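Local coordinates for mandelate racemase/muconate lactonizing protein (Paenibacillus sp., PDB 3V5C) that probably dehydrates galacturonate as a magnesium-dependent lyase of the enolase superfamily, at residues 31-36 with 134-139; 151-156 with 194-199; 15-20 with 71-76; 50-55 with 100-105. The protein carries 1 engineered substitution. All coordinates share one frame; numbering follows the deposited sequence.

Interaction 1. Residues 31-36 with 134-139; sequences GANGRI and SLYFDD
Two hydrogen bonds tie Gly31 and Ala32 to Phe137 and Asp138. Phe137 N donates to Ala32 O at 2.9 Å in a fairly straight bond (162°), whereas Gly31 N reaches Asp138 OD1 at 2.8 Å through a bent one (132°). Two waters add indirect links: one spans Ala32 N and Phe137 O, the other lies between Asn33 ND2 and Tyr136 OH. Loop 31-36 leaves strand 14-30, while segment 134-139 runs off barrel strand 126-135, consistent with the N-terminal capping domain of an enolase-type protein closing over its barrel; the Asn33 side chain is about 12 Å from a magnesium ion. Asn33 forms an Asx turn: chi1 (70°) sets its CG between the backbone N and carbonyl carbon; OD1 on it accepts from Arg35 N, which stands above the carbonyl plane, and from Ile36 N. Among nonpolar contacts, Asn33 CA sits over one face of the Phe137 ring, 3.9 Å from its centroid, as a CH-pi contact, and Ala32 CB approaches Phe137 CD2 at 4.2 Å. An alanine in place of Phe137 would probably leave Asn33 CA without its aromatic cover and open a gap beside Ala32 CB. Tyr136 CE2 packs against Asn33 CB at 4.0 Å.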
loop_
_atom_site.group_PDB
_atom_site.type_symbol
_atom_site.label_atom_id
_atom_site.label_comp_id
_atom_site.label_asym_id
_atom_site.label_seq_id
_atom_site.Cartn_x
_atom_site.Cartn_y
_atom_site.Cartn_z
ATOM N N GLY A 31 -4.290 -7.224 -15.709
ATOM C CA GLY A 31 -3.498 -7.321 -16.924
ATOM C C GLY A 31 -2.076 -6.820 -16.766
ATOM O O GLY A 31 -1.543 -6.769 -15.653
ATOM N N ALA A 32 -1.465 -6.484 -17.900
ATOM C CA ALA A 32 -0.115 -5.950 -17.930
ATOM C C ALA A 32 -0.069 -4.537 -17.362
ATOM O O ALA A 32 -1.099 -3.891 -17.176
ATOM C CB ALA A 32 0.419 -5.958 -19.367
ATOM N N ASN A 33 1.143 -4.069 -17.063
ATOM C CA ASN A 33 1.356 -2.649 -16.804
ATOM C C ASN A 33 2.420 -2.117 -17.753
ATOM O O ASN A 33 2.829 -2.818 -18.677
ATOM C CB ASN A 33 1.683 -2.352 -15.331
ATOM C CG ASN A 33 3.056 -2.850 -14.911
ATOM O OD1 ASN A 33 3.899 -3.161 -15.744
ATOM N ND2 ASN A 33 3.279 -2.936 -13.591
ATOM N N GLY A 34 2.843 -0.877 -17.536
ATOM C CA GLY A 34 3.792 -0.244 -18.434
ATOM C C GLY A 34 5.046 -1.059 -18.747
ATOM O O GLY A 34 5.587 -0.975 -19.859
ATOM N N ARG A 35 5.523 -1.829 -17.768
ATOM C CA ARG A 35 6.818 -2.504 -17.890
ATOM C C ARG A 35 6.792 -4.020 -17.981
ATOM O O ARG A 35 7.710 -4.608 -18.551
ATOM C CB ARG A 35 7.743 -2.106 -16.735
ATOM C CG ARG A 35 7.175 -2.429 -15.373
ATOM C CD ARG A 35 8.181 -2.085 -14.275
ATOM N NE ARG A 35 9.378 -2.912 -14.380
ATOM C CZ ARG A 35 9.529 -4.095 -13.786
ATOM N NH1 ARG A 35 10.653 -4.773 -13.938
ATOM N NH2 ARG A 35 8.556 -4.604 -13.033
ATOM N N ILE A 36 5.779 -4.662 -17.405
ATOM C CA ILE A 36 5.724 -6.129 -17.424
ATOM C C ILE A 36 4.340 -6.640 -17.830
ATOM O O ILE A 36 3.398 -5.859 -17.983
ATOM C CB ILE A 36 6.147 -6.754 -16.075
ATOM C CG1 ILE A 36 5.202 -6.306 -14.964
ATOM C CG2 ILE A 36 7.608 -6.396 -15.782
ATOM C CD1 ILE A 36 5.600 -6.868 -13.595
ATOM N N SER A 134 -6.825 -1.180 -9.348
ATOM C CA SER A 134 -6.902 -2.392 -10.172
ATOM C C SER A 134 -7.059 -2.153 -11.676
ATOM O O SER A 134 -7.318 -3.103 -12.414
ATOM C CB SER A 134 -8.069 -3.285 -9.697
ATOM O OG SER A 134 -9.328 -2.671 -9.948
ATOM N N LEU A 135 -6.924 -0.913 -12.121
ATOM C CA LEU A 135 -7.166 -0.587 -13.532
ATOM C C LEU A 135 -5.897 -0.757 -14.391
ATOM O O LEU A 135 -5.263 0.215 -14.777
ATOM C CB LEU A 135 -7.775 0.813 -13.642
ATOM C CG LEU A 135 -9.112 0.992 -12.918
ATOM C CD1 LEU A 135 -9.600 2.454 -12.965
ATOM C CD2 LEU A 135 -10.153 0.065 -13.508
ATOM N N TYR A 136 -5.535 -2.017 -14.640
ATOM C CA TYR A 136 -4.373 -2.407 -15.428
ATOM C C TYR A 136 -4.650 -2.315 -16.940
ATOM O O TYR A 136 -5.679 -1.767 -17.337
ATOM C CB TYR A 136 -3.879 -3.805 -14.986
ATOM C CG TYR A 136 -3.023 -3.701 -13.730
ATOM C CD1 TYR A 136 -3.562 -3.199 -12.546
ATOM C CD2 TYR A 136 -1.676 -4.043 -13.748
ATOM C CE1 TYR A 136 -2.780 -3.045 -11.408
ATOM C CE2 TYR A 136 -0.889 -3.892 -12.608
ATOM C CZ TYR A 136 -1.452 -3.400 -11.453
ATOM O OH TYR A 136 -0.654 -3.242 -10.339
ATOM N N PHE A 137 -3.727 -2.803 -17.768
ATOM C CA PHE A 137 -3.883 -2.736 -19.224
ATOM C C PHE A 137 -4.796 -3.861 -19.687
ATOM O O PHE A 137 -4.389 -4.734 -20.466
ATOM C CB PHE A 137 -2.541 -2.908 -19.932
ATOM C CG PHE A 137 -1.549 -1.777 -19.722
ATOM C CD1 PHE A 137 -1.895 -0.578 -19.080
ATOM C CD2 PHE A 137 -0.269 -1.905 -20.238
ATOM C CE1 PHE A 137 -0.934 0.449 -18.920
ATOM C CE2 PHE A 137 0.676 -0.892 -20.091
ATOM C CZ PHE A 137 0.349 0.281 -19.442
ATOM N N ASP A 138 -6.034 -3.834 -19.218
ATOM C CA ASP A 138 -6.945 -4.957 -19.410
ATOM C C ASP A 138 -7.614 -4.928 -20.779
ATOM O O ASP A 138 -8.466 -5.777 -21.093
ATOM C CB ASP A 138 -7.983 -4.923 -18.305
ATOM C CG ASP A 138 -7.345 -5.030 -16.929
ATOM O OD1 ASP A 138 -6.558 -5.987 -16.726
ATOM O OD2 ASP A 138 -7.631 -4.171 -16.072
ATOM N N ASP A 139 -7.193 -3.954 -21.576
ATOM C CA ASP A 139 -7.765 -3.650 -22.884
ATOM C C ASP A 139 -6.870 -4.055 -24.043
ATOM O O ASP A 139 -7.193 -3.744 -25.188
ATOM C CB ASP A 139 -7.942 -2.144 -22.986
ATOM C CG ASP A 139 -6.627 -1.405 -22.785
ATOM O OD1 ASP A 139 -6.058 -1.526 -21.690
ATOM O OD2 ASP A 139 -6.151 -0.735 -23.722
HETATM O O HOH W 1 -2.837 -7.135 -20.323
HETATM O O HOH W 2 1.981 -2.624 -10.908
#

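Interaction 2. Residues 151-156 with 194-199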
loop_
_atom_site.group_PDB
_atom_site.type_symbol
_atom_site.label_atom_id
_atom_site.label_comp_id
_atom_site.label_asym_id
_atom_site.label_seq_id
_atom_site.Cartn_x
_atom_site.Cartn_y
_atom_site.Cartn_z
ATOM N N LEU A 151 -14.334 -0.877 -22.044
ATOM C CA LEU A 151 -13.945 -1.953 -21.144
ATOM C C LEU A 151 -13.363 -1.403 -19.840
ATOM O O LEU A 151 -13.732 -1.857 -18.751
ATOM C CB LEU A 151 -12.973 -2.891 -21.836
ATOM C CG LEU A 151 -12.502 -4.129 -21.072
ATOM C CD1 LEU A 151 -12.065 -5.222 -22.039
ATOM C CD2 LEU A 151 -11.366 -3.785 -20.146
ATOM N N MET A 152 -12.477 -0.425 -19.953
ATOM C CA MET A 152 -11.880 0.177 -18.764
ATOM C C MET A 152 -12.892 0.963 -17.929
ATOM O O MET A 152 -12.836 0.939 -16.693
ATOM C CB MET A 152 -10.668 1.033 -19.131
ATOM C CG MET A 152 -9.551 0.240 -19.769
ATOM S SD MET A 152 -8.952 -1.171 -18.810
ATOM C CE MET A 152 -8.477 -0.339 -17.282
ATOM N N GLN A 153 -13.846 1.627 -18.587
ATOM C CA GLN A 153 -14.920 2.288 -17.851
ATOM C C GLN A 153 -15.722 1.261 -17.043
ATOM O O GLN A 153 -16.067 1.499 -15.888
ATOM C CB GLN A 153 -15.858 3.054 -18.792
ATOM C CG GLN A 153 -15.270 4.323 -19.363
ATOM C CD GLN A 153 -16.182 4.931 -20.418
ATOM O OE1 GLN A 153 -16.667 4.231 -21.309
ATOM N NE2 GLN A 153 -16.435 6.224 -20.302
ATOM N N GLU A 154 -16.018 0.118 -17.662
ATOM C CA GLU A 154 -16.769 -0.930 -16.977
ATOM C C GLU A 154 -16.012 -1.440 -15.750
ATOM O O GLU A 154 -16.610 -1.744 -14.722
ATOM C CB GLU A 154 -17.097 -2.075 -17.935
ATOM C CG GLU A 154 -17.986 -3.135 -17.311
ATOM C CD GLU A 154 -18.375 -4.219 -18.301
ATOM O OE1 GLU A 154 -18.258 -3.979 -19.526
ATOM O OE2 GLU A 154 -18.786 -5.310 -17.853
ATOM N N GLU A 155 -14.694 -1.519 -15.859
ATOM C CA GLU A 155 -13.891 -1.958 -14.717
ATOM C C GLU A 155 -13.970 -0.930 -13.592
ATOM O O GLU A 155 -14.129 -1.290 -12.420
ATOM C CB GLU A 155 -12.439 -2.234 -15.140
ATOM C CG GLU A 155 -12.305 -3.473 -16.015
ATOM C CD GLU A 155 -10.884 -3.916 -16.214
ATOM O OE1 GLU A 155 -9.963 -3.123 -15.868
ATOM O OE2 GLU A 155 -10.673 -5.057 -16.701
ATOM N N ALA A 156 -13.904 0.348 -13.944
ATOM C CA ALA A 156 -14.050 1.399 -12.944
ATOM C C ALA A 156 -15.425 1.297 -12.295
ATOM O O ALA A 156 -15.555 1.407 -11.082
ATOM C CB ALA A 156 -13.832 2.770 -13.555
ATOM N N ILE A 194 -12.429 7.134 -17.936
ATOM C CA ILE A 194 -12.635 6.840 -16.522
ATOM C C ILE A 194 -13.040 8.086 -15.734
ATOM O O ILE A 194 -13.894 8.014 -14.855
ATOM C CB ILE A 194 -11.410 6.135 -15.929
ATOM C CG1 ILE A 194 -11.334 4.731 -16.538
ATOM C CG2 ILE A 194 -11.518 6.064 -14.398
ATOM C CD1 ILE A 194 -9.972 4.096 -16.474
ATOM N N SER A 195 -12.440 9.223 -16.064
ATOM C CA SER A 195 -12.839 10.510 -15.498
ATOM C C SER A 195 -14.347 10.737 -15.613
ATOM O O SER A 195 -14.995 11.200 -14.672
ATOM C CB SER A 195 -12.091 11.642 -16.200
ATOM O OG SER A 195 -12.561 12.910 -15.780
ATOM N N GLU A 196 -14.894 10.401 -16.772
ATOM C CA GLU A 196 -16.330 10.563 -17.006
ATOM C C GLU A 196 -17.180 9.673 -16.095
ATOM O O GLU A 196 -18.227 10.093 -15.610
ATOM C CB GLU A 196 -16.643 10.343 -18.495
ATOM C CG GLU A 196 -16.031 11.423 -19.381
ATOM C CD GLU A 196 -15.810 10.992 -20.827
ATOM O OE1 GLU A 196 -16.223 9.869 -21.194
ATOM O OE2 GLU A 196 -15.216 11.785 -21.596
ATOM N N VAL A 197 -16.713 8.448 -15.867
ATOM C CA VAL A 197 -17.298 7.506 -14.922
ATOM C C VAL A 197 -17.259 8.002 -13.485
ATOM O O VAL A 197 -18.255 7.928 -12.762
ATOM C CB VAL A 197 -16.472 6.194 -14.902
ATOM C CG1 VAL A 197 -16.737 5.419 -13.615
ATOM C CG2 VAL A 197 -16.726 5.361 -16.128
ATOM N N ALA A 198 -16.086 8.467 -13.061
ATOM C CA ALA A 198 -15.835 8.800 -11.668
ATOM C C ALA A 198 -16.588 10.052 -11.233
ATOM O O ALA A 198 -16.979 10.182 -10.077
ATOM C CB ALA A 198 -14.320 8.966 -11.426
ATOM N N GLY A 199 -16.796 10.974 -12.160
ATOM C CA GLY A 199 -17.551 12.171 -11.838
ATOM C C GLY A 199 -16.727 13.229 -11.139
ATOM O O GLY A 199 -15.535 13.034 -10.881
HETATM O O HOH W 3 -18.445 8.048 -21.579
#
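Gln153, Ile194 and Val197 give up the most surface in this helix-helix contact. The aliphatic part of Gln153 lies against one branch of Val197: Val197 CG2 is 3.6 Å from Gln153 CB and nearly as near to its CG. With CG beside the backbone N (chi1 -73°) and the chain extended beyond it, the amide runs on past the valine. Gln153 NE2 is hydrogen-bonded to Gly193 O, of the residue just before Ile194, and also to a water at 3.0 Å. That water in turn donates to Glu196 OE1, so the amide and the carboxylate, their planes 62° apart, are joined through solvent and not directly. The segments belong to helices 145-161 and 180-198, successive outer helices of the TIM-type barrel, and strand 167-170 lies between them in the chain. Their local axes approach to 9.1 Å and run roughly parallel, inclined by 31° (signed crossing angle -31°). Ile194 fills the inner side of the interface. Ile194 CD1 reaches Met152 CB at 4.1 Å, and its CG2 meets Ala156 CB at the same distance. Val197 CG1, the other branch of that residue, touches Ala156 CB at 3.9 Å, which places the alanine methyl against both branched residues. Further inward, Ile194 continues onto Leu135, Ile169 and Ile204 of the barrel strands.

Interaction 3. Residues 15-20 with 71-76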
loop_
_atom_site.group_PDB
_atom_site.type_symbol
_atom_site.label_atom_id
_atom_site.label_comp_id
_atom_site.label_asym_id
_atom_site.label_seq_id
_atom_site.Cartn_x
_atom_site.Cartn_y
_atom_site.Cartn_z
ATOM N N GLU A 15 7.896 -17.134 22.626
ATOM C CA GLU A 15 7.870 -18.569 22.892
ATOM C C GLU A 15 7.865 -19.402 21.613
ATOM O O GLU A 15 8.436 -20.489 21.566
ATOM C CB GLU A 15 6.655 -18.915 23.752
ATOM C CG GLU A 15 6.649 -18.163 25.075
ATOM C CD GLU A 15 5.314 -18.221 25.789
ATOM O OE1 GLU A 15 4.288 -18.599 25.168
ATOM O OE2 GLU A 15 5.295 -17.889 26.987
ATOM N N LYS A 16 7.247 -18.873 20.559
ATOM C CA LYS A 16 7.139 -19.629 19.322
ATOM C C LYS A 16 6.968 -18.671 18.153
ATOM O O LYS A 16 6.383 -17.592 18.308
ATOM C CB LYS A 16 5.933 -20.568 19.401
ATOM C CG LYS A 16 5.913 -21.694 18.383
ATOM C CD LYS A 16 4.696 -22.600 18.651
ATOM C CE LYS A 16 4.788 -23.904 17.879
ATOM N NZ LYS A 16 3.679 -24.838 18.232
ATOM N N ILE A 17 7.538 -19.051 17.013
ATOM C CA ILE A 17 7.358 -18.335 15.757
ATOM C C ILE A 17 7.042 -19.377 14.691
ATOM O O ILE A 17 7.773 -20.355 14.543
ATOM C CB ILE A 17 8.626 -17.549 15.357
ATOM C CG1 ILE A 17 8.915 -16.444 16.378
ATOM C CG2 ILE A 17 8.447 -16.936 13.945
ATOM C CD1 ILE A 17 10.312 -15.821 16.213
ATOM N N GLU A 18 5.934 -19.175 13.973
ATOM C CA GLU A 18 5.512 -20.094 12.930
ATOM C C GLU A 18 5.277 -19.303 11.660
ATOM O O GLU A 18 4.914 -18.130 11.716
ATOM C CB GLU A 18 4.233 -20.804 13.339
ATOM C CG GLU A 18 4.373 -21.583 14.629
ATOM C CD GLU A 18 3.027 -21.979 15.202
ATOM O OE1 GLU A 18 2.436 -21.169 15.951
ATOM O OE2 GLU A 18 2.566 -23.092 14.891
ATOM N N PHE A 19 5.481 -19.960 10.524
ATOM C CA PHE A 19 5.432 -19.290 9.229
ATOM C C PHE A 19 4.650 -20.112 8.230
ATOM O O PHE A 19 4.805 -21.331 8.157
ATOM C CB PHE A 19 6.855 -19.088 8.706
ATOM C CG PHE A 19 6.918 -18.432 7.358
ATOM C CD1 PHE A 19 6.936 -19.198 6.201
ATOM C CD2 PHE A 19 6.939 -17.052 7.250
ATOM C CE1 PHE A 19 6.987 -18.578 4.950
ATOM C CE2 PHE A 19 6.990 -16.435 6.007
ATOM C CZ PHE A 19 7.009 -17.196 4.864
ATOM N N ALA A 20 3.855 -19.432 7.415
ATOM C CA ALA A 20 3.107 -20.098 6.359
ATOM C C ALA A 20 2.779 -19.130 5.246
ATOM O O ALA A 20 2.707 -17.920 5.466
ATOM C CB ALA A 20 1.828 -20.696 6.912
ATOM N N ASP A 71 16.869 -18.001 16.665
ATOM C CA ASP A 71 17.670 -17.104 17.488
ATOM C C ASP A 71 16.847 -16.061 18.253
ATOM O O ASP A 71 17.363 -15.386 19.141
ATOM C CB ASP A 71 18.713 -16.398 16.619
ATOM C CG ASP A 71 19.849 -15.832 17.435
ATOM O OD1 ASP A 71 20.444 -16.600 18.223
ATOM O OD2 ASP A 71 20.133 -14.622 17.303
ATOM N N VAL A 72 15.573 -15.922 17.906
ATOM C CA VAL A 72 14.709 -14.973 18.590
ATOM C C VAL A 72 13.880 -15.630 19.691
ATOM O O VAL A 72 13.458 -14.956 20.625
ATOM C CB VAL A 72 13.788 -14.254 17.579
ATOM C CG1 VAL A 72 12.904 -13.239 18.275
ATOM C CG2 VAL A 72 14.633 -13.563 16.517
ATOM N N ILE A 73 13.650 -16.939 19.589
ATOM C CA ILE A 73 12.913 -17.650 20.637
ATOM C C ILE A 73 13.622 -17.433 21.970
ATOM O O ILE A 73 14.849 -17.546 22.039
ATOM C CB ILE A 73 12.815 -19.167 20.359
ATOM C CG1 ILE A 73 12.165 -19.423 18.992
ATOM C CG2 ILE A 73 12.091 -19.900 21.520
ATOM C CD1 ILE A 73 10.810 -18.763 18.788
ATOM N N GLY A 74 12.860 -17.106 23.009
ATOM C CA GLY A 74 13.425 -16.891 24.333
ATOM C C GLY A 74 13.763 -15.441 24.646
ATOM O O GLY A 74 13.951 -15.081 25.811
ATOM N N ARG A 75 13.852 -14.602 23.621
ATOM C CA ARG A 75 14.094 -13.183 23.848
ATOM C C ARG A 75 12.893 -12.484 24.488
ATOM O O ARG A 75 11.739 -12.833 24.231
ATOM C CB ARG A 75 14.525 -12.485 22.551
ATOM C CG ARG A 75 15.870 -12.967 21.994
ATOM C CD ARG A 75 16.328 -12.090 20.843
ATOM N NE ARG A 75 17.441 -12.661 20.077
ATOM C CZ ARG A 75 18.671 -12.160 20.052
ATOM N NH1 ARG A 75 18.965 -11.075 20.760
ATOM N NH2 ARG A 75 19.612 -12.744 19.318
ATOM N N ARG A 76 13.170 -11.507 25.346
ATOM C CA ARG A 76 12.119 -10.698 25.956
ATOM C C ARG A 76 11.557 -9.710 24.933
ATOM O O ARG A 76 12.316 -9.059 24.210
ATOM C CB ARG A 76 12.669 -9.952 27.177
ATOM C CG ARG A 76 13.364 -10.875 28.174
ATOM C CD ARG A 76 13.887 -10.130 29.394
ATOM N NE ARG A 76 14.628 -11.033 30.281
ATOM C CZ ARG A 76 14.109 -11.662 31.333
ATOM N NH1 ARG A 76 12.837 -11.492 31.667
ATOM N NH2 ARG A 76 14.869 -12.467 32.063
#
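Val72 is the first residue along 71-76 to touch the strand, its CB lying 4.1 Å from Ile17 CD1 with the two side chains at about a right angle. Ile73 follows and carries most of the contact. Ile73 CG2 sits 3.7 Å from Glu15 O, while its CD1, turned back by chi2 (-54°), comes within 3.7 Å of Ile17 N and 3.8 Å of Lys16 CA. The same methyl packs on Ile17 CG1, the two isoleucines sliding past each other in opposite directions. The interface is therefore apolar methyls laid on strand backbone and on one buried side chain. Gly74 stands at the third position of a type II turn running from Val72 to Arg75, where its positive phi (94°) suits a residue with no CB. The turn is closed by Arg75 N donating to Val72 O at 3.0 Å. Arg75 then folds back on the start of the segment, gripping Asp71 side-on: NE donates to Asp71 O, and Arg75 NH2 forms a salt bridge with Asp71 OD2 at 2.8 Å, approaching from above the carboxylate plane. Glu15 and Lys16 both face Thr51 of strand 42-52, which makes a classic beta bulge in strand 14-30. A type II turn after helix 66-70 thus packs its isoleucine on the bulged strand of the antiparallel sheet, consistent with the N-terminal domain of an enolase-superfamily protein.

Interaction 4. Residues 50-55 with 100-105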
loop_
_atom_site.group_PDB
_atom_site.type_symbol
_atom_site.label_atom_id
_atom_site.label_comp_id
_atom_site.label_asym_id
_atom_site.label_seq_id
_atom_site.Cartn_x
_atom_site.Cartn_y
_atom_site.Cartn_z
ATOM N N ILE A 50 3.180 -15.356 15.873
ATOM C CA ILE A 50 4.115 -15.324 17.003
ATOM C C ILE A 50 3.352 -15.603 18.292
ATOM O O ILE A 50 2.209 -15.178 18.454
ATOM C CB ILE A 50 4.868 -13.963 17.077
ATOM C CG1 ILE A 50 6.059 -14.022 18.045
ATOM C CG2 ILE A 50 3.913 -12.801 17.431
ATOM C CD1 ILE A 50 6.996 -12.808 17.924
ATOM N N THR A 51 3.976 -16.325 19.219
ATOM C CA THR A 51 3.346 -16.559 20.515
ATOM C C THR A 51 4.244 -15.957 21.580
ATOM O O THR A 51 5.422 -16.295 21.654
ATOM C CB THR A 51 3.195 -18.060 20.800
ATOM O OG1 THR A 51 2.434 -18.693 19.755
ATOM C CG2 THR A 51 2.482 -18.266 22.138
ATOM N N ILE A 52 3.678 -15.057 22.374
ATOM C CA ILE A 52 4.388 -14.394 23.464
ATOM C C ILE A 52 3.500 -14.511 24.689
ATOM O O ILE A 52 2.307 -14.205 24.630
ATOM C CB ILE A 52 4.641 -12.903 23.157
ATOM C CG1 ILE A 52 5.573 -12.742 21.955
ATOM C CG2 ILE A 52 5.210 -12.177 24.402
ATOM C CD1 ILE A 52 5.515 -11.345 21.334
ATOM N N ASP A 53 4.077 -14.980 25.795
ATOM C CA ASP A 53 3.318 -15.129 27.034
ATOM C C ASP A 53 1.957 -15.794 26.793
ATOM O O ASP A 53 0.929 -15.304 27.258
ATOM C CB ASP A 53 3.123 -13.758 27.696
ATOM C CG ASP A 53 2.573 -13.866 29.107
ATOM O OD1 ASP A 53 3.006 -14.790 29.820
ATOM O OD2 ASP A 53 1.713 -13.047 29.489
ATOM N N GLY A 54 1.959 -16.890 26.044
ATOM C CA GLY A 54 0.758 -17.695 25.850
ATOM C C GLY A 54 -0.359 -17.126 24.985
ATOM O O GLY A 54 -1.472 -17.662 24.961
ATOM N N GLN A 55 -0.063 -16.041 24.276
ATOM C CA GLN A 55 -1.024 -15.402 23.382
ATOM C C GLN A 55 -0.411 -15.314 21.988
ATOM O O GLN A 55 0.800 -15.172 21.853
ATOM C CB GLN A 55 -1.374 -13.999 23.896
ATOM C CG GLN A 55 -1.952 -13.032 22.866
ATOM C CD GLN A 55 -3.437 -13.239 22.619
ATOM O OE1 GLN A 55 -4.248 -13.241 23.554
ATOM N NE2 GLN A 55 -3.803 -13.416 21.356
ATOM N N LEU A 100 2.969 -6.225 16.423
ATOM C CA LEU A 100 1.957 -5.196 16.605
ATOM C C LEU A 100 0.577 -5.826 16.815
ATOM O O LEU A 100 -0.218 -5.344 17.623
ATOM C CB LEU A 100 1.963 -4.215 15.424
ATOM C CG LEU A 100 3.145 -3.246 15.416
ATOM C CD1 LEU A 100 3.239 -2.563 14.066
ATOM C CD2 LEU A 100 2.996 -2.211 16.512
ATOM N N ASP A 101 0.270 -6.887 16.074
ATOM C CA ASP A 101 -1.010 -7.558 16.255
ATOM C C ASP A 101 -1.076 -8.121 17.668
ATOM O O ASP A 101 -2.103 -8.024 18.334
ATOM C CB ASP A 101 -1.168 -8.694 15.249
ATOM C CG ASP A 101 -2.569 -9.297 15.272
ATOM O OD1 ASP A 101 -3.538 -8.525 15.247
ATOM O OD2 ASP A 101 -2.694 -10.527 15.333
ATOM N N TRP A 102 0.036 -8.700 18.111
ATOM C CA TRP A 102 0.108 -9.312 19.440
ATOM C C TRP A 102 -0.196 -8.259 20.499
ATOM O O TRP A 102 -1.018 -8.499 21.390
ATOM C CB TRP A 102 1.472 -9.964 19.698
ATOM C CG TRP A 102 1.491 -10.698 21.014
ATOM C CD1 TRP A 102 1.242 -12.016 21.208
ATOM C CD2 TRP A 102 1.753 -10.135 22.306
ATOM N NE1 TRP A 102 1.329 -12.323 22.557
ATOM C CE2 TRP A 102 1.641 -11.180 23.246
ATOM C CE3 TRP A 102 2.078 -8.849 22.758
ATOM C CZ2 TRP A 102 1.858 -10.981 24.618
ATOM C CZ3 TRP A 102 2.281 -8.647 24.121
ATOM C CH2 TRP A 102 2.164 -9.711 25.033
ATOM N N LEU A 103 0.472 -7.106 20.406
ATOM C CA LEU A 103 0.269 -6.024 21.379
ATOM C C LEU A 103 -1.192 -5.596 21.395
ATOM O O LEU A 103 -1.771 -5.366 22.460
ATOM C CB LEU A 103 1.202 -4.827 21.098
ATOM C CG LEU A 103 2.689 -4.976 21.423
ATOM C CD1 LEU A 103 3.491 -3.816 20.819
ATOM C CD2 LEU A 103 2.913 -5.052 22.935
ATOM N N GLY A 104 -1.799 -5.504 20.211
ATOM C CA GLY A 104 -3.212 -5.205 20.107
ATOM C C GLY A 104 -4.081 -6.253 20.788
ATOM O O GLY A 104 -5.003 -5.907 21.527
ATOM N N GLN A 105 -3.776 -7.533 20.574
ATOM C CA GLN A 105 -4.547 -8.600 21.228
ATOM C C GLN A 105 -4.416 -8.518 22.752
ATOM O O GLN A 105 -5.421 -8.617 23.467
ATOM C CB GLN A 105 -4.132 -9.996 20.742
ATOM C CG GLN A 105 -4.194 -10.196 19.220
ATOM C CD GLN A 105 -5.570 -9.950 18.623
ATOM O OE1 GLN A 105 -6.607 -10.295 19.211
ATOM N NE2 GLN A 105 -5.585 -9.348 17.448
HETATM O O HOH W 4 -6.527 -13.018 20.468
#
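The type I' turn from Ile52 to Gln55 closes the hairpin between strands 42-52 and 55-60 and meets helix 92-107 at Trp102, with Gln55 CA 7.3 Å from Trp102 CA. The indole N-H is shared by two turn carbonyls: Trp102 NE1 lies 3.0 Å from both Ile52 O and Gln55 O, in weak bonds bent to 129° and 127°. Gln55 O sits at the ring edge, in its plane. Trp102 CG is anti to the backbone N (chi1 -175°), and the indole on it extends to the turn. Over one face lies Ile52 CB, 3.7 Å from the centroid of the five-membered ring as a CH-pi contact, with Ile52 CG2 3.6 Å from Trp102 CZ2. Gln55 CG lies 3.4 Å from Trp102 NE1. The Gln55 amide, in one of two deposited conformers, rests near Gln105 CB, and a water joins Gln55 NE2 to Gln105 OE1 in that conformer. Asp53 OD2 forms a salt bridge with Arg106 of helix 92-107. A phenylalanine in place of Trp102 would probably leave Ile52 O and Gln55 O without the indole N-H they share. Both carbonyls also accept the backbone bonds that close the turn, from Gln55 N and Ile52 N, so the indole N-H supplements the hairpin's own bonding, while the apolar ring face supplies the packing.

Overall arrangement
The four contacts form two clusters at opposite ends of the molecule. Interactions 3 and 4 have centres 11 Å apart and share a sheet: Glu15 N and Thr51 O approach to 2.8 Å, a probable hydrogen bond between strands 14-30 and 42-52. Interactions 1 and 2, with centres 15 Å apart, meet where Asp138 OD2 lies 2.6 Å from Glu155 OE1, a close approach of like charges. Interaction 1, the most buried, joins the loop after strand 14-30 to the end of barrel strand 126-135 by polar and aromatic contacts. The others are partly buried: interaction 2 packs two outer barrel helices with aliphatic groups, while on the antiparallel sheet interaction 3 is aliphatic and interaction 4 adds a weakly shared indole N-H.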